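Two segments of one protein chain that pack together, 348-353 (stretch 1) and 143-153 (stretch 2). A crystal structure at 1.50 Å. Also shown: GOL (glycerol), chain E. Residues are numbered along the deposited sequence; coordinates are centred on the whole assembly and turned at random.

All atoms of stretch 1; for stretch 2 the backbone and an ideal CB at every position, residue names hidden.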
# COMPACT_ATOMS: atom_id res chain seq x y z
N ASP A 348 -25.16 8.41 5.03
CA ASP A 348 -25.30 7.63 6.28
C ASP A 348 -24.39 6.40 6.31
O ASP A 348 -24.83 5.28 6.56
CB ASP A 348 -26.76 7.21 6.48
CG ASP A 348 -26.99 6.54 7.82
OD1 ASP A 348 -26.38 6.98 8.82
OD2 ASP A 348 -27.78 5.57 7.88
N ASP A 349 -23.10 6.63 6.08
CA ASP A 349 -22.15 5.55 5.90
C ASP A 349 -20.98 5.62 6.89
O ASP A 349 -19.86 5.20 6.59
CB ASP A 349 -21.62 5.59 4.47
CG ASP A 349 -20.92 6.91 4.14
OD1 ASP A 349 -20.82 7.77 5.03
OD2 ASP A 349 -20.47 7.08 2.99
N ALA A 350 -21.22 6.16 8.08
CA ALA A 350 -20.17 6.24 9.08
C ALA A 350 -19.63 4.86 9.44
O ALA A 350 -20.33 3.86 9.32
CB ALA A 350 -20.67 6.98 10.34
N VAL A 351 -18.37 4.82 9.87
CA VAL A 351 -17.77 3.58 10.34
C VAL A 351 -17.40 3.74 11.81
O VAL A 351 -17.31 4.86 12.33
CB VAL A 351 -16.54 3.16 9.50
CG1 VAL A 351 -16.96 2.88 8.06
CG2 VAL A 351 -15.44 4.23 9.57
N LEU A 352 -17.17 2.61 12.46
CA LEU A 352 -16.86 2.60 13.88
C LEU A 352 -15.37 2.82 14.10
O LEU A 352 -14.56 2.03 13.61
CB LEU A 352 -17.27 1.25 14.48
CG LEU A 352 -17.18 1.10 16.00
CD1 LEU A 352 -18.23 1.94 16.72
CD2 LEU A 352 -17.33 -0.37 16.37
N PRO A 353 -14.99 3.88 14.83
CA PRO A 353 -13.57 4.08 15.11
C PRO A 353 -13.10 3.15 16.22
O PRO A 353 -13.82 2.96 17.22
CB PRO A 353 -13.49 5.55 15.54
CG PRO A 353 -14.83 5.80 16.19
CD PRO A 353 -15.82 4.98 15.37
N UNK A 143 -18.95 0.38 -2.33
CA UNK A 143 -19.59 -0.42 -1.30
C UNK A 143 -19.84 0.37 -0.03
O UNK A 143 -18.99 1.14 0.41
CB UNK A 143 -18.74 -1.65 -0.98
N UNK A 144 -21.02 0.16 0.56
CA UNK A 144 -21.35 0.73 1.86
C UNK A 144 -20.98 -0.25 2.97
O UNK A 144 -20.92 -1.45 2.74
CB UNK A 144 -22.84 1.09 1.93
N UNK A 145 -20.75 0.27 4.18
CA UNK A 145 -20.56 -0.65 5.31
C UNK A 145 -21.84 -1.48 5.48
O UNK A 145 -22.95 -0.93 5.46
CB UNK A 145 -20.23 0.11 6.59
N UNK A 146 -21.68 -2.79 5.61
CA UNK A 146 -22.82 -3.67 5.81
C UNK A 146 -23.44 -3.47 7.20
O UNK A 146 -24.66 -3.58 7.38
CB UNK A 146 -22.40 -5.13 5.62
N UNK A 147 -22.59 -3.17 8.18
CA UNK A 147 -22.99 -3.10 9.58
C UNK A 147 -22.67 -1.77 10.25
O UNK A 147 -23.50 -1.23 10.98
CB UNK A 147 -22.31 -4.23 10.36
N UNK A 148 -21.47 -1.26 10.01
CA UNK A 148 -21.02 -0.04 10.65
C UNK A 148 -21.26 -0.04 12.15
O UNK A 148 -21.07 -1.05 12.83
CB UNK A 148 -21.72 1.17 10.02
N UNK A 149 -21.70 1.10 12.67
CA UNK A 149 -21.92 1.22 14.11
C UNK A 149 -23.13 0.40 14.58
O UNK A 149 -23.01 -0.42 15.49
CB UNK A 149 -22.11 2.69 14.49
N UNK A 150 -24.28 0.62 13.95
CA UNK A 150 -25.51 -0.02 14.40
C UNK A 150 -25.42 -1.54 14.37
O UNK A 150 -25.85 -2.21 15.31
CB UNK A 150 -26.68 0.44 13.54
N UNK A 151 -24.86 -2.09 13.30
CA UNK A 151 -24.71 -3.53 13.19
C UNK A 151 -23.77 -4.13 14.22
O UNK A 151 -24.00 -5.22 14.74
CB UNK A 151 -24.21 -3.89 11.79
N UNK A 152 -22.68 -3.42 14.50
CA UNK A 152 -21.75 -3.88 15.51
C UNK A 152 -22.40 -3.84 16.90
O UNK A 152 -22.21 -4.76 17.70
CB UNK A 152 -20.48 -3.03 15.48
N UNK A 153 -23.18 -2.79 17.17
CA UNK A 153 -23.93 -2.74 18.42
C UNK A 153 -24.92 -3.89 18.53
O UNK A 153 -25.04 -4.53 19.57
CB UNK A 153 -24.67 -1.41 18.54
C1 GOL E . -24.85 2.49 10.47
O1 GOL E . -24.79 2.56 11.88
C2 GOL E . -23.69 3.29 9.88
O2 GOL E . -23.37 2.76 8.61
C3 GOL E . -22.49 3.14 10.79
O3 GOL E . -22.02 4.41 11.18

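Position 143 is out of reach of stretch 1; many side chains would suit. It is E143.

At position 144 the CA-to-CB bond points sideways, with the ideal CB 5.3 Å from D349 CB. A short side chain would hardly reach; a longer one, apolar or polar, could turn back. The residue is L144. Its end comes nearer than its CB, and L144 CD2 lies 4.0 Å from D349 CB.

Position 145 points toward stretch 1. The ideal CB is 4.5 Å from V351 CG1 and 4.6 Å from A350 O. Phi is -61° and psi 132°, which proline tolerates well, as do most residues. A compact apolar side chain would suit, set against the loop backbone and V351 CG1. The residue is P145. Its ring packs on the loop, with P145 CG 3.7 Å from D349 O and 4.5 Å from V351 CG1.

Positions 146 and 147 have ideal CB atoms with nothing of stretch 1 within 5.5 Å. Many residues would do. They are R146 and H147, and both touch a crystal neighbour.

Position 148 has phi 48° and psi -139°, and positive phi by itself favours glycine. An ideal CB would sit a tight 3.1 Å from A350 O and would clash with GOL C3 at 2.3 Å. The residue is G148. Without a side chain, G148 CA lies 4.2 Å from A350 O, and the backbones come close.

Position 149 is helical. Its CB points sideways, 4.5 Å from L352 CD1. A medium apolar side chain, branched or not, would suit this leucine surface. The residue is V149, with chi1 in t. V149 CG2 packs 4.0 Å from L352 CD1 and 4.2 Å from V351 C.

Positions 150 and 151 continue the helix, out of reach of stretch 1. They are A150 and G151. A150 N donates a hydrogen bond to GOL O1 at 2.9 Å.

Position 152 points toward stretch 1, with its ideal CB 4.2 Å from L352 CD2. Alanine, valine, threonine or another modest side chain with an apolar part would suit. The residue is T152, with chi1 in m. T152 CG2 meets L352 CD2 at 3.9 Å, while T152 OG1 donates to G148 O at 2.6 Å, one helical turn back.

Position 153 points sideways and has no neighbour in stretch 1 within 5.5 Å. The choice is open. The residue is R153, whose guanidinium is hydrogen-bonded elsewhere in the structure.

Stretch 2, residues 143-153: ELPRHGVAGTR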
# COMPACT_ATOMS: atom_id res chain seq x y z
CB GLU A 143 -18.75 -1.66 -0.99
CG GLU A 143 -18.71 -2.67 -2.14
CD GLU A 143 -20.06 -3.34 -2.35
OE1 GLU A 143 -20.81 -3.50 -1.37
OE2 GLU A 143 -20.39 -3.71 -3.50
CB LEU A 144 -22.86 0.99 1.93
CG LEU A 144 -23.38 2.06 0.97
CD1 LEU A 144 -24.91 2.01 0.91
CD2 LEU A 144 -22.90 3.43 1.39
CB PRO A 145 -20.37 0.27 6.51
CG PRO A 145 -20.78 1.63 6.06
CD PRO A 145 -20.73 1.69 4.58
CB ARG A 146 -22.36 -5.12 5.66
CG ARG A 146 -23.48 -6.10 5.46
CD ARG A 146 -22.93 -7.52 5.29
NE ARG A 146 -22.29 -7.75 4.00
CZ ARG A 146 -22.91 -8.29 2.95
NH1 ARG A 146 -24.19 -8.62 3.04
NH2 ARG A 146 -22.26 -8.49 1.80
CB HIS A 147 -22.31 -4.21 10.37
CG HIS A 147 -22.74 -5.58 9.95
ND1 HIS A 147 -24.00 -6.08 10.23
CD2 HIS A 147 -22.11 -6.53 9.23
CE1 HIS A 147 -24.11 -7.29 9.72
NE2 HIS A 147 -22.98 -7.59 9.10
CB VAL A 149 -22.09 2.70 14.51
CG1 VAL A 149 -22.41 2.81 15.99
CG2 VAL A 149 -20.84 3.49 14.16
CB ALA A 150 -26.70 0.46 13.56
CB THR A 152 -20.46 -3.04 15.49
OG1 THR A 152 -19.94 -3.02 14.16
CG2 THR A 152 -19.42 -3.63 16.43
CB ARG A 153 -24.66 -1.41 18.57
CG ARG A 153 -23.74 -0.22 18.85
CD ARG A 153 -24.57 0.97 19.32
NE ARG A 153 -23.75 2.09 19.78
CZ ARG A 153 -23.09 2.11 20.94
NH1 ARG A 153 -23.14 1.06 21.76
NH2 ARG A 153 -22.39 3.18 21.27
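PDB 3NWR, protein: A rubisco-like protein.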